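Local coordinates for bifunctional GH43-CE protein (Bacteroides eggerthii, PDB 6MLY) that probably degrades arabinoxylan, pairing a family 43 glycoside hydrolase domain, likely a beta-xylosidase, with a carbohydrate esterase domain, at residues 632-636 and 714-718; 636-641 and 720-726; 647-653 and 708-714; 678-684 and 738-743; 725-731 and 755-761. The contacts are given in a common frame with arbitrary orientation. Numbering follows the deposited sequence.

Contact 1: 632-636 and 714-718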
# COMPACT_ATOMS: atom_id res chain seq x y z
N HIS A 632 -2.04 1.47 32.29
CA HIS A 632 -3.29 1.59 33.04
C HIS A 632 -4.38 0.69 32.45
O HIS A 632 -5.01 -0.07 33.19
CB HIS A 632 -3.78 3.05 33.07
CG HIS A 632 -5.19 3.19 33.51
ND1 HIS A 632 -6.25 3.23 32.62
CD2 HIS A 632 -5.74 3.27 34.75
CE1 HIS A 632 -7.38 3.35 33.28
NE2 HIS A 632 -7.09 3.37 34.59
N LEU A 633 -4.60 0.79 31.13
CA LEU A 633 -5.70 0.08 30.46
C LEU A 633 -5.39 -1.42 30.37
O LEU A 633 -6.30 -2.25 30.51
CB LEU A 633 -5.92 0.69 29.07
CG LEU A 633 -6.59 2.07 29.07
CD1 LEU A 633 -6.49 2.72 27.69
CD2 LEU A 633 -8.04 1.97 29.50
N ALA A 634 -4.11 -1.77 30.16
CA ALA A 634 -3.66 -3.16 30.18
C ALA A 634 -3.86 -3.76 31.57
O ALA A 634 -4.29 -4.91 31.71
CB ALA A 634 -2.21 -3.24 29.74
N SER A 635 -3.54 -2.98 32.61
CA SER A 635 -3.68 -3.43 34.00
C SER A 635 -5.16 -3.65 34.34
O SER A 635 -5.53 -4.72 34.83
CB SER A 635 -3.04 -2.45 34.95
OG SER A 635 -1.64 -2.41 34.75
N LEU A 636 -5.99 -2.64 34.06
CA LEU A 636 -7.44 -2.65 34.33
C LEU A 636 -8.10 -3.82 33.59
O LEU A 636 -9.05 -4.41 34.10
CB LEU A 636 -8.04 -1.31 33.90
CG LEU A 636 -9.51 -1.08 34.28
CD1 LEU A 636 -9.67 -0.96 35.78
CD2 LEU A 636 -10.05 0.16 33.59
N LEU A 714 -13.40 3.36 40.30
CA LEU A 714 -13.95 2.42 39.33
C LEU A 714 -12.95 2.17 38.19
O LEU A 714 -12.96 1.08 37.62
CB LEU A 714 -15.28 2.96 38.78
CG LEU A 714 -16.50 2.71 39.67
CD1 LEU A 714 -17.72 3.44 39.13
CD2 LEU A 714 -16.78 1.22 39.81
N LEU A 715 -12.11 3.16 37.87
CA LEU A 715 -11.13 3.00 36.78
C LEU A 715 -9.76 2.58 37.35
O LEU A 715 -8.83 2.32 36.58
CB LEU A 715 -11.05 4.28 35.92
CG LEU A 715 -10.43 5.53 36.55
CD1 LEU A 715 -8.91 5.52 36.45
CD2 LEU A 715 -10.97 6.77 35.87
N ASN A 716 -9.66 2.50 38.68
CA ASN A 716 -8.49 1.99 39.38
C ASN A 716 -8.45 0.47 39.27
O ASN A 716 -9.35 -0.21 39.77
CB ASN A 716 -8.49 2.44 40.84
CG ASN A 716 -7.28 2.01 41.63
OD1 ASN A 716 -6.57 1.08 41.24
ND2 ASN A 716 -7.03 2.67 42.74
N PRO A 717 -7.41 -0.14 38.65
CA PRO A 717 -7.30 -1.59 38.55
C PRO A 717 -7.27 -2.34 39.90
O PRO A 717 -7.74 -3.47 39.97
CB PRO A 717 -5.98 -1.84 37.81
CG PRO A 717 -5.67 -0.53 37.12
CD PRO A 717 -6.29 0.55 37.98
N ILE A 718 -6.70 -1.70 40.94
CA ILE A 718 -6.55 -2.31 42.28
C ILE A 718 -7.91 -2.86 42.75
O ILE A 718 -7.98 -3.96 43.29
CB ILE A 718 -5.93 -1.32 43.29
CG1 ILE A 718 -4.43 -1.11 43.04
CG2 ILE A 718 -6.21 -1.75 44.72
CD1 ILE A 718 -3.76 -0.12 43.97

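Contact 2: 636-641 and 720-726. With NA (sodium ion), chain H.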
# COMPACT_ATOMS: atom_id res chain seq x y z
N LEU A 636 -5.99 -2.64 34.06
CA LEU A 636 -7.44 -2.65 34.33
C LEU A 636 -8.10 -3.82 33.59
O LEU A 636 -9.05 -4.41 34.10
CB LEU A 636 -8.04 -1.31 33.90
CG LEU A 636 -9.51 -1.08 34.28
CD1 LEU A 636 -9.67 -0.96 35.78
CD2 LEU A 636 -10.05 0.16 33.59
N ALA A 637 -7.58 -4.13 32.40
CA ALA A 637 -7.97 -5.32 31.63
C ALA A 637 -7.58 -6.59 32.39
O ALA A 637 -8.36 -7.53 32.45
CB ALA A 637 -7.32 -5.28 30.27
N GLY A 638 -6.37 -6.60 32.97
CA GLY A 638 -5.83 -7.71 33.77
C GLY A 638 -6.70 -8.09 34.96
O GLY A 638 -6.96 -9.28 35.19
N THR A 639 -7.18 -7.09 35.71
CA THR A 639 -7.87 -7.37 36.97
C THR A 639 -9.37 -7.61 36.74
O THR A 639 -10.05 -8.07 37.66
CB THR A 639 -7.61 -6.28 38.02
OG1 THR A 639 -8.15 -5.03 37.60
CG2 THR A 639 -6.13 -6.09 38.31
N THR A 640 -9.88 -7.33 35.53
CA THR A 640 -11.33 -7.36 35.28
C THR A 640 -11.74 -8.55 34.39
O THR A 640 -12.87 -8.60 33.92
CB THR A 640 -11.82 -6.01 34.74
OG1 THR A 640 -11.14 -5.73 33.51
CG2 THR A 640 -11.60 -4.89 35.73
N ASN A 641 -10.83 -9.52 34.21
CA ASN A 641 -11.17 -10.82 33.64
C ASN A 641 -12.49 -11.32 34.22
O ASN A 641 -12.56 -11.67 35.39
CB ASN A 641 -10.08 -11.87 33.90
CG ASN A 641 -8.96 -11.84 32.88
OD1 ASN A 641 -9.08 -11.24 31.82
ND2 ASN A 641 -7.86 -12.51 33.20
N TYR A 720 -10.18 -4.45 41.50
CA TYR A 720 -10.69 -5.70 40.93
C TYR A 720 -9.70 -6.86 41.08
O TYR A 720 -9.85 -7.88 40.40
CB TYR A 720 -11.03 -5.47 39.45
CG TYR A 720 -11.88 -4.25 39.17
CD1 TYR A 720 -13.26 -4.30 39.27
CD2 TYR A 720 -11.30 -3.04 38.81
CE1 TYR A 720 -14.04 -3.18 39.04
CE2 TYR A 720 -12.06 -1.92 38.57
CZ TYR A 720 -13.44 -1.98 38.68
OH TYR A 720 -14.22 -0.89 38.45
N ILE A 721 -8.70 -6.73 41.96
CA ILE A 721 -7.65 -7.75 42.16
C ILE A 721 -8.21 -8.92 42.99
O ILE A 721 -8.84 -8.72 44.03
CB ILE A 721 -6.40 -7.18 42.84
CG1 ILE A 721 -5.77 -6.02 42.06
CG2 ILE A 721 -5.38 -8.29 43.09
CD1 ILE A 721 -4.67 -5.31 42.81
N ASP A 722 -7.90 -10.15 42.54
CA ASP A 722 -8.27 -11.36 43.24
C ASP A 722 -7.20 -12.42 42.94
O ASP A 722 -6.26 -12.15 42.20
CB ASP A 722 -9.70 -11.78 42.88
CG ASP A 722 -9.83 -12.43 41.52
OD1 ASP A 722 -10.33 -11.75 40.58
OD2 ASP A 722 -9.44 -13.60 41.40
N LYS A 723 -7.37 -13.62 43.51
CA LYS A 723 -6.35 -14.67 43.52
C LYS A 723 -6.20 -15.28 42.11
O LYS A 723 -5.12 -15.76 41.74
CB LYS A 723 -6.69 -15.77 44.53
CG LYS A 723 -7.37 -15.33 45.82
CD LYS A 723 -6.48 -14.53 46.76
CE LYS A 723 -7.23 -13.91 47.93
NZ LYS A 723 -6.30 -13.42 48.98
N ASN A 724 -7.29 -15.24 41.32
CA ASN A 724 -7.40 -15.98 40.05
C ASN A 724 -7.23 -15.04 38.84
O ASN A 724 -7.38 -15.47 37.69
CB ASN A 724 -8.72 -16.74 39.99
CG ASN A 724 -8.93 -17.63 41.20
OD1 ASN A 724 -9.96 -17.56 41.86
ND2 ASN A 724 -7.94 -18.46 41.50
N ASP A 725 -6.89 -13.77 39.10
CA ASP A 725 -6.46 -12.82 38.08
C ASP A 725 -5.10 -13.29 37.55
O ASP A 725 -4.50 -14.19 38.12
CB ASP A 725 -6.43 -11.39 38.65
CG ASP A 725 -7.81 -10.79 38.90
OD1 ASP A 725 -8.83 -11.48 38.63
OD2 ASP A 725 -7.88 -9.64 39.36
N PRO A 726 -4.61 -12.75 36.41
CA PRO A 726 -3.32 -13.18 35.86
C PRO A 726 -2.09 -12.69 36.65
O PRO A 726 -2.21 -11.85 37.54
CB PRO A 726 -3.28 -12.55 34.46
CG PRO A 726 -4.70 -12.10 34.20
CD PRO A 726 -5.27 -11.76 35.55
NA NA H . -10.77 -9.65 39.34

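Contact 3: 647-653 and 708-714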
# COMPACT_ATOMS: atom_id res chain seq x y z
N THR A 647 -20.02 -1.32 40.64
CA THR A 647 -20.69 -0.17 41.25
C THR A 647 -19.96 0.21 42.55
O THR A 647 -19.95 -0.58 43.46
CB THR A 647 -22.16 -0.48 41.56
OG1 THR A 647 -22.78 -0.81 40.32
CG2 THR A 647 -22.90 0.65 42.23
N ILE A 648 -19.36 1.40 42.59
CA ILE A 648 -18.89 2.01 43.83
C ILE A 648 -19.73 3.27 44.08
O ILE A 648 -19.98 4.05 43.18
CB ILE A 648 -17.38 2.32 43.79
CG1 ILE A 648 -16.54 1.04 43.81
CG2 ILE A 648 -16.99 3.27 44.92
CD1 ILE A 648 -15.04 1.26 43.80
N GLY A 649 -20.15 3.44 45.33
CA GLY A 649 -21.02 4.52 45.73
C GLY A 649 -22.25 4.59 44.84
O GLY A 649 -22.98 3.61 44.72
N ALA A 650 -22.45 5.73 44.19
CA ALA A 650 -23.64 6.02 43.40
C ALA A 650 -23.45 5.61 41.93
O ALA A 650 -24.42 5.50 41.19
CB ALA A 650 -23.98 7.48 43.52
N LYS A 651 -22.20 5.36 41.53
CA LYS A 651 -21.81 5.30 40.14
C LYS A 651 -21.55 3.85 39.71
O LYS A 651 -20.69 3.19 40.25
CB LYS A 651 -20.60 6.21 39.93
CG LYS A 651 -20.87 7.69 40.20
CD LYS A 651 -20.31 8.64 39.14
CE LYS A 651 -21.12 9.91 38.97
NZ LYS A 651 -20.42 10.89 38.12
N THR A 652 -22.31 3.39 38.70
CA THR A 652 -22.09 2.11 38.01
C THR A 652 -21.34 2.37 36.69
O THR A 652 -21.44 3.46 36.14
CB THR A 652 -23.42 1.39 37.75
OG1 THR A 652 -24.15 1.37 38.97
CG2 THR A 652 -23.25 -0.01 37.22
N VAL A 653 -20.62 1.36 36.19
CA VAL A 653 -19.79 1.49 34.99
C VAL A 653 -19.70 0.13 34.29
O VAL A 653 -19.11 -0.81 34.81
CB VAL A 653 -18.40 2.05 35.35
CG1 VAL A 653 -17.64 1.14 36.31
CG2 VAL A 653 -17.56 2.32 34.12
N ASN A 708 -15.58 13.50 41.95
CA ASN A 708 -15.86 12.22 41.28
C ASN A 708 -14.87 11.17 41.81
O ASN A 708 -14.12 10.56 41.06
CB ASN A 708 -15.82 12.35 39.75
CG ASN A 708 -16.98 13.12 39.17
OD1 ASN A 708 -17.76 13.74 39.90
ND2 ASN A 708 -17.13 13.09 37.86
N LEU A 709 -14.90 10.98 43.13
CA LEU A 709 -13.95 10.13 43.85
C LEU A 709 -14.32 8.65 43.64
O LEU A 709 -13.45 7.80 43.60
CB LEU A 709 -13.96 10.53 45.33
CG LEU A 709 -12.59 10.67 45.98
CD1 LEU A 709 -12.69 11.37 47.33
CD2 LEU A 709 -11.92 9.32 46.12
N ASP A 710 -15.63 8.38 43.51
CA ASP A 710 -16.17 7.06 43.17
C ASP A 710 -15.62 6.58 41.82
O ASP A 710 -15.05 5.49 41.72
CB ASP A 710 -17.70 7.08 43.10
CG ASP A 710 -18.40 7.27 44.43
OD1 ASP A 710 -17.71 7.26 45.47
OD2 ASP A 710 -19.64 7.41 44.42
N MET A 711 -15.82 7.40 40.77
CA MET A 711 -15.45 7.04 39.40
C MET A 711 -13.94 6.77 39.32
O MET A 711 -13.52 5.84 38.63
CB MET A 711 -15.85 8.14 38.41
CG MET A 711 -15.60 7.81 36.95
SD MET A 711 -16.45 6.32 36.32
CE MET A 711 -18.14 6.90 36.23
N LEU A 712 -13.14 7.55 40.04
CA LEU A 712 -11.68 7.37 40.05
C LEU A 712 -11.30 5.98 40.57
O LEU A 712 -10.30 5.41 40.13
CB LEU A 712 -11.03 8.46 40.90
CG LEU A 712 -11.05 9.88 40.32
CD1 LEU A 712 -10.08 10.77 41.08
CD2 LEU A 712 -10.74 9.89 38.83
N ALA A 713 -12.09 5.46 41.52
CA ALA A 713 -11.88 4.11 42.06
C ALA A 713 -12.33 3.05 41.05
O ALA A 713 -11.72 1.99 40.94
CB ALA A 713 -12.62 3.96 43.37
N LEU A 714 -13.40 3.36 40.30
CA LEU A 714 -13.95 2.42 39.33
C LEU A 714 -12.95 2.17 38.19
O LEU A 714 -12.96 1.08 37.62
CB LEU A 714 -15.28 2.96 38.78
CG LEU A 714 -16.50 2.71 39.67
CD1 LEU A 714 -17.72 3.44 39.13
CD2 LEU A 714 -16.78 1.22 39.81

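Contact 4: 678-684 and 738-743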
# COMPACT_ATOMS: atom_id res chain seq x y z
N PRO A 678 -0.40 4.94 35.32
CA PRO A 678 -1.17 5.50 36.43
C PRO A 678 -2.22 4.47 36.88
O PRO A 678 -2.66 3.66 36.06
CB PRO A 678 -1.79 6.77 35.82
CG PRO A 678 -1.91 6.46 34.34
CD PRO A 678 -0.75 5.54 34.02
N ILE A 679 -2.59 4.49 38.16
CA ILE A 679 -3.48 3.46 38.72
C ILE A 679 -4.57 4.13 39.57
O ILE A 679 -5.77 3.99 39.28
CB ILE A 679 -2.66 2.41 39.50
CG1 ILE A 679 -2.17 1.29 38.57
CG2 ILE A 679 -3.45 1.83 40.67
CD1 ILE A 679 -0.84 1.56 37.90
N ASP A 680 -4.16 4.85 40.62
CA ASP A 680 -5.08 5.43 41.58
C ASP A 680 -5.01 6.95 41.48
O ASP A 680 -4.09 7.57 42.01
CB ASP A 680 -4.77 4.94 43.00
CG ASP A 680 -5.78 5.37 44.04
OD1 ASP A 680 -6.93 5.66 43.67
OD2 ASP A 680 -5.40 5.41 45.22
N MET A 681 -6.01 7.55 40.82
CA MET A 681 -6.01 8.98 40.56
C MET A 681 -6.47 9.75 41.81
O MET A 681 -6.39 10.97 41.84
CB MET A 681 -6.90 9.35 39.37
CG MET A 681 -6.73 8.45 38.15
SD MET A 681 -5.02 8.02 37.74
CE MET A 681 -5.30 6.53 36.79
N THR A 682 -6.93 9.02 42.83
CA THR A 682 -7.27 9.61 44.13
C THR A 682 -5.99 9.99 44.88
O THR A 682 -6.04 10.78 45.83
CB THR A 682 -8.14 8.67 44.99
OG1 THR A 682 -7.32 7.59 45.45
CG2 THR A 682 -9.33 8.11 44.24
N ARG A 683 -4.85 9.43 44.45
CA ARG A 683 -3.54 9.72 45.03
C ARG A 683 -2.51 9.96 43.92
O ARG A 683 -1.36 9.54 44.04
CB ARG A 683 -3.13 8.55 45.94
CG ARG A 683 -4.15 8.23 47.02
CD ARG A 683 -3.68 7.14 47.96
NE ARG A 683 -3.87 5.81 47.40
CZ ARG A 683 -3.07 4.78 47.62
NH1 ARG A 683 -1.94 4.94 48.29
NH2 ARG A 683 -3.39 3.59 47.17
N MET A 684 -2.94 10.65 42.86
CA MET A 684 -2.10 10.93 41.70
C MET A 684 -1.22 12.16 41.97
O MET A 684 -0.14 12.27 41.40
CB MET A 684 -2.94 11.18 40.45
CG MET A 684 -2.16 11.02 39.15
SD MET A 684 -1.61 9.33 38.85
CE MET A 684 0.04 9.64 38.24
N VAL A 738 6.09 12.55 35.33
CA VAL A 738 4.68 12.77 34.97
C VAL A 738 3.80 11.75 35.71
O VAL A 738 2.74 12.12 36.22
CB VAL A 738 4.43 12.75 33.44
CG1 VAL A 738 5.21 13.85 32.73
CG2 VAL A 738 4.72 11.40 32.80
N VAL A 739 4.24 10.49 35.76
CA VAL A 739 3.62 9.47 36.62
C VAL A 739 4.63 9.07 37.69
O VAL A 739 5.63 8.42 37.38
CB VAL A 739 3.12 8.25 35.81
CG1 VAL A 739 2.43 7.21 36.69
CG2 VAL A 739 2.20 8.67 34.67
N PRO A 740 4.44 9.47 38.96
CA PRO A 740 5.36 9.08 40.03
C PRO A 740 5.48 7.57 40.30
O PRO A 740 4.51 6.83 40.17
CB PRO A 740 4.79 9.77 41.28
CG PRO A 740 3.35 10.09 40.93
CD PRO A 740 3.37 10.36 39.44
N ASN A 741 6.72 7.17 40.62
CA ASN A 741 7.13 5.94 41.35
C ASN A 741 5.96 5.27 42.08
O ASN A 741 5.67 4.09 41.84
CB ASN A 741 8.22 6.29 42.37
CG ASN A 741 9.23 5.19 42.61
OD1 ASN A 741 9.85 4.69 41.67
ND2 ASN A 741 9.41 4.82 43.86
N CYS A 742 5.33 6.02 43.00
CA CYS A 742 4.40 5.49 44.01
C CYS A 742 3.24 4.71 43.36
O CYS A 742 2.81 3.69 43.90
CB CYS A 742 3.89 6.58 44.96
SG CYS A 742 3.04 8.00 44.19
N GLN A 743 2.77 5.17 42.21
CA GLN A 743 1.62 4.55 41.50
C GLN A 743 1.86 3.06 41.24
O GLN A 743 1.03 2.22 41.58
CB GLN A 743 1.36 5.30 40.19
CG GLN A 743 0.76 6.67 40.41
CD GLN A 743 -0.64 6.60 40.97
OE1 GLN A 743 -1.42 5.71 40.62
NE2 GLN A 743 -0.97 7.53 41.84

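Contact 5: 725-731 and 755-761. With NA (sodium ion), chain H.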
# COMPACT_ATOMS: atom_id res chain seq x y z
N ASP A 725 -6.89 -13.77 39.10
CA ASP A 725 -6.46 -12.82 38.08
C ASP A 725 -5.10 -13.29 37.55
O ASP A 725 -4.50 -14.19 38.12
CB ASP A 725 -6.43 -11.39 38.65
CG ASP A 725 -7.81 -10.79 38.90
OD1 ASP A 725 -8.83 -11.48 38.63
OD2 ASP A 725 -7.88 -9.64 39.36
N PRO A 726 -4.61 -12.75 36.41
CA PRO A 726 -3.32 -13.18 35.86
C PRO A 726 -2.09 -12.69 36.65
O PRO A 726 -2.21 -11.85 37.54
CB PRO A 726 -3.28 -12.55 34.46
CG PRO A 726 -4.70 -12.10 34.20
CD PRO A 726 -5.27 -11.76 35.55
N LYS A 727 -0.92 -13.22 36.29
CA LYS A 727 0.37 -12.75 36.79
C LYS A 727 0.71 -11.40 36.13
O LYS A 727 0.44 -11.21 34.95
CB LYS A 727 1.46 -13.78 36.48
CG LYS A 727 1.97 -14.57 37.68
CD LYS A 727 0.95 -15.50 38.29
CE LYS A 727 1.27 -15.83 39.74
NZ LYS A 727 2.63 -16.42 39.89
N PHE A 728 1.31 -10.50 36.91
CA PHE A 728 1.67 -9.16 36.45
C PHE A 728 3.19 -8.96 36.53
O PHE A 728 3.86 -9.62 37.29
CB PHE A 728 0.98 -8.09 37.30
CG PHE A 728 -0.48 -7.92 36.99
CD1 PHE A 728 -1.42 -8.82 37.47
CD2 PHE A 728 -0.93 -6.87 36.20
CE1 PHE A 728 -2.77 -8.67 37.18
CE2 PHE A 728 -2.27 -6.72 35.90
CZ PHE A 728 -3.19 -7.62 36.39
N ILE A 729 3.71 -8.04 35.71
CA ILE A 729 5.03 -7.46 35.91
C ILE A 729 4.89 -5.95 35.78
O ILE A 729 4.59 -5.46 34.70
CB ILE A 729 6.06 -8.04 34.92
CG1 ILE A 729 6.42 -9.48 35.26
CG2 ILE A 729 7.30 -7.15 34.85
CD1 ILE A 729 7.69 -9.99 34.61
N VAL A 730 5.09 -5.22 36.88
CA VAL A 730 5.03 -3.77 36.88
C VAL A 730 6.46 -3.24 36.82
O VAL A 730 7.33 -3.76 37.51
CB VAL A 730 4.28 -3.24 38.11
CG1 VAL A 730 4.19 -1.72 38.10
CG2 VAL A 730 2.89 -3.86 38.24
N ILE A 731 6.67 -2.21 35.98
CA ILE A 731 8.00 -1.60 35.75
C ILE A 731 7.85 -0.08 35.79
O ILE A 731 6.92 0.47 35.21
CB ILE A 731 8.60 -2.08 34.42
CG1 ILE A 731 8.57 -3.61 34.28
CG2 ILE A 731 10.00 -1.52 34.24
CD1 ILE A 731 9.16 -4.13 32.99
N GLY A 755 -0.89 -12.64 45.37
CA GLY A 755 0.01 -13.59 44.73
C GLY A 755 0.18 -13.35 43.25
O GLY A 755 0.72 -14.20 42.54
N ARG A 756 -0.26 -12.18 42.78
CA ARG A 756 -0.41 -11.88 41.35
C ARG A 756 0.91 -11.32 40.80
O ARG A 756 1.30 -11.66 39.69
CB ARG A 756 -1.56 -10.90 41.13
CG ARG A 756 -2.92 -11.46 41.52
CD ARG A 756 -3.21 -12.79 40.84
NE ARG A 756 -2.64 -13.92 41.56
CZ ARG A 756 -2.30 -15.08 41.00
NH1 ARG A 756 -2.46 -15.27 39.71
NH2 ARG A 756 -1.79 -16.05 41.75
N LEU A 757 1.58 -10.46 41.57
CA LEU A 757 2.83 -9.86 41.13
C LEU A 757 3.89 -10.95 40.94
O LEU A 757 4.26 -11.66 41.89
CB LEU A 757 3.29 -8.82 42.16
CG LEU A 757 4.47 -7.96 41.73
CD1 LEU A 757 4.05 -7.00 40.62
CD2 LEU A 757 5.05 -7.20 42.91
N GLU A 758 4.38 -11.07 39.70
CA GLU A 758 5.55 -11.89 39.35
C GLU A 758 6.82 -11.14 39.77
O GLU A 758 7.74 -11.75 40.33
CB GLU A 758 5.56 -12.19 37.85
CG GLU A 758 6.88 -12.75 37.32
CD GLU A 758 6.98 -14.26 37.20
OE1 GLU A 758 5.99 -14.96 37.49
OE2 GLU A 758 8.06 -14.74 36.80
N GLU A 759 6.88 -9.84 39.47
CA GLU A 759 8.08 -9.05 39.65
C GLU A 759 7.76 -7.56 39.54
O GLU A 759 7.06 -7.13 38.63
CB GLU A 759 9.10 -9.45 38.59
CG GLU A 759 10.52 -9.01 38.88
CD GLU A 759 11.52 -9.44 37.82
OE1 GLU A 759 11.10 -10.10 36.84
OE2 GLU A 759 12.71 -9.12 37.97
N PHE A 760 8.28 -6.78 40.50
CA PHE A 760 8.34 -5.32 40.41
C PHE A 760 9.77 -4.91 40.04
O PHE A 760 10.72 -5.38 40.66
CB PHE A 760 7.90 -4.66 41.72
CG PHE A 760 8.19 -3.18 41.80
CD1 PHE A 760 7.52 -2.28 40.99
CD2 PHE A 760 9.14 -2.69 42.68
CE1 PHE A 760 7.80 -0.93 41.06
CE2 PHE A 760 9.41 -1.33 42.74
CZ PHE A 760 8.74 -0.45 41.94
N ILE A 761 9.91 -4.05 39.02
CA ILE A 761 11.22 -3.63 38.48
C ILE A 761 11.37 -2.11 38.61
O ILE A 761 10.64 -1.36 37.98
CB ILE A 761 11.40 -4.10 37.03
CG1 ILE A 761 11.23 -5.62 36.91
CG2 ILE A 761 12.74 -3.63 36.48
CD1 ILE A 761 11.31 -6.14 35.49
NA NA H . -10.77 -9.65 39.34

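Contact 1: 632-636 and 714-718
Helix 629-639 runs through residues 632-636, its turn closed by the backbone bond from Leu-636 N to His-632 O (2.9 Å), while residues 714-718 continue from helix 709-714 as an irregular loop that passes beside helix 629-639. The backbones come closest at Leu-636 and Pro-717, with CA atoms 4.4 Å apart. In the alpha/beta-hydrolase fold of the esterase domain, helix 629-639 follows the probable nucleophile elbow around Ser-628, and the side chain of His-632 lies close to that elbow but does not touch it. Pro-717 CB points toward the helix, and the compact ring rests against it: CG lies 3.9 Å from Ser-635 CB and 4.1 Å from Leu-636 CB. Ser-635 is small enough for this close approach, and its hydroxyl is spent on Gly-631 O within the helix. Leu-636 covers the loop backbone, its CD1 3.7 Å from Pro-717 CA and 3.5 Å from Leu-715 O. On the far side of the loop Asn-716 stabilises the bend as an Asx turn, OD1 accepting from Ile-718 N at 2.8 Å. Phe-747 of helix 741-752 also packs on Ser-635 and Pro-717. The one hydrogen bond between the segments needs a side chain long enough to span the gap, which histidine supplies in its t rotamer: His-632 NE2 donates to Leu-715 O at 2.8 Å, the acceptor lying near the ring plane.

Contact 2: 636-641 and 720-726
A sodium site joins the end of helix 629-639 to the loop that precedes strand 727-733 of the alpha/beta-hydrolase sheet. Metal coordination dominates: the ion is held by Thr-639 O at 2.4 Å, Tyr-720 O at 2.3 Å, Asp-722 OD1 at 2.5 Å and both carboxylate oxygens of Asp-725, OD1 at 2.8 Å and OD2 at 2.9 Å. Main-chain carbonyls and carboxylates are hard oxygen donors that suit sodium, and the cation explains why oxygens can crowd together, as Thr-639 O and Tyr-720 O do at 2.8 Å. Thr-639 lies in the last turn of helix 629-639, where carbonyls commonly lack a helical partner and so can bind a cation.

Hydrogen bonding shapes each segment separately, and none crosses between them. Asp-722 to Asp-725 form a type I turn that brings the two aspartates to the same ion; within it Asp-722 OD2 accepts from Asn-724 N at 2.7 Å, an Asx turn. Just past the helix, Thr-640 OG1 donates back to Leu-636 O at 2.5 Å.

Apolar contacts extend the interface away from the ion. Leu-636 CD1 meets Tyr-720 CE2 at 3.8 Å, and Thr-639 CG2 meets Ile-721 CG1 at 3.8 Å. The tyrosine hydroxyl is hydrogen-bonded to Leu-714 O. Over one face of the ring Thr-640 makes a CH-pi contact, CG2 lying 3.8 Å from the Tyr-720 ring centroid.

Contact 3: 647-653 and 708-714
Leu-714, Lys-651 and Ile-648 carry most of this contact, in which a beta hairpin, strands 645-648 and 651-654, lies against the short helix 709-714 at the surface of the esterase domain. Strand 651-653 runs nearly along the helix, their axes 27° apart and 8.8 Å at closest. Leu-714, the most covered residue, sits at the last turn of the helix with its branched end against one face of the hairpin, touching both strands: CD2 reaches Val-653 CG1 at 3.6 Å and Ile-648 CG1 at 4.0 Å, while CD1 lies 3.2 Å from Lys-651 O. Lys-651 suits the partly exposed border, since its aliphatic portion can pack, CD 4.0 Å from Met-711 CE, while the charged end stays at the edge beside Asn-708. Ile-648, beta-branched as suits a strand, places CD1 3.7 Å from Ala-713 CB, whose small methyl suits this close approach. The hairpin reverses through a type II' turn from Ile-648 to Lys-651. Gly-649 occupies its second position with positive phi, which favours glycine, and a CB there would clash with Asp-710. That carboxylate links the turn to the first part of helix 709-714: Ala-650 N donates to Asp-710 OD2 at 3.3 Å.

Contact 4: 678-684 and 738-743
Val-738 begins the second segment at the surface of this alpha/beta-hydrolase fold, its carbonyl oxygen 4.2 Å from Met-684 CE. Val-739 turns inward, its CG1 meeting that same methyl at 3.7 Å and Pro-678 CB at 4.3 Å; both valines also touch His-768, of the probable Ser-His-Asp triad. Pro-740, in the approach to the helix, adds its CD at 3.6 Å from Met-684 CE; the long, flexible methionine thus fills the gap beside Val-739 and Pro-740. Cys-742 forms the disulfide with Cys-687, a covalent tie between the same two regions. Gln-743 has the largest buried area, and glutamine suits its place because one side chain both accepts and donates: OE1 accepts from Ile-679 N at 3.0 Å and Asp-680 N at 2.9 Å, while NE2 donates to Asp-680 O at 3.1 Å. The contact therefore joins the loop after strand 671-675 to the N-terminal part of helix 741-752, with helix 629-639 touching Pro-678 through His-632 and helices 696-701 and 709-714 packing against Met-681.

Contact 5: 725-731 and 755-761
A parallel beta-alpha-beta unit underlies this contact: strand 727-733, helix 741-752 and strand 757-763 bring two neighbouring strands of the alpha/beta-hydrolase sheet side by side, their short segments 4.9 Å apart and 12° from parallel. Phe-728 N donates to Arg-756 O (3.0 Å) and Phe-728 O accepts from Glu-758 N (2.9 Å). Beyond the corner at Glu-758, Val-730 N donates to Glu-759 O (3.3 Å) and Val-730 O accepts from Ile-761 N (3.0 Å).

Side chains of 728-731 alternate between the faces. The corner shifts the alternation in 755-761, so Leu-757 and Phe-760 share one face with Phe-728 and Val-730, where Val-730 CG2 lies 4.1 Å from Leu-757 CD1 and helix 741-752 covers Phe-728 and Val-730. On the other, Ile-729 and Ile-731 face helix 775-789, and Ile-731 CD1 meets Ile-761 CD1 at 3.9 Å. Branched and aromatic residues suit such strands, filling the layers between sheet and helices. Glu-758 and Glu-759, at the border, have salt-bridge partners in Arg-787 and Lys-780 respectively.

The connecting helix stops in a Schellman motif, with Gly-755 as its C-prime residue at positive phi, a conformation that favours glycine. Arg-756 reaches the main chain of Asp-725, whose carboxylate binds the sodium ion. The bond comes from the guanidinium: Arg-756 NH1 donates to Asp-725 O at 2.8 Å.

All five contacts lie in the C-terminal esterase domain. Contacts 1 and 2 follow one another along helix 629-639, share Leu-636 and have centres 9 Å apart; Leu-714 connects contact 1 to contact 3, farther out. Contact 2 passes Asp-725 and Pro-726 on to contact 5, so the sodium site leads into strand 727-733. In sequence, contacts 1 and 2 cross, contact 3 falls within both, contact 4 crosses all the others, and contact 5 follows contact 2 with that two-residue overlap. Together they join the loops between strands 671-675 and 727-733 to helix 629-639, the hairpin and helix 741-752; contact 4, and His-632 of contact 1, lie nearest the probable elbow.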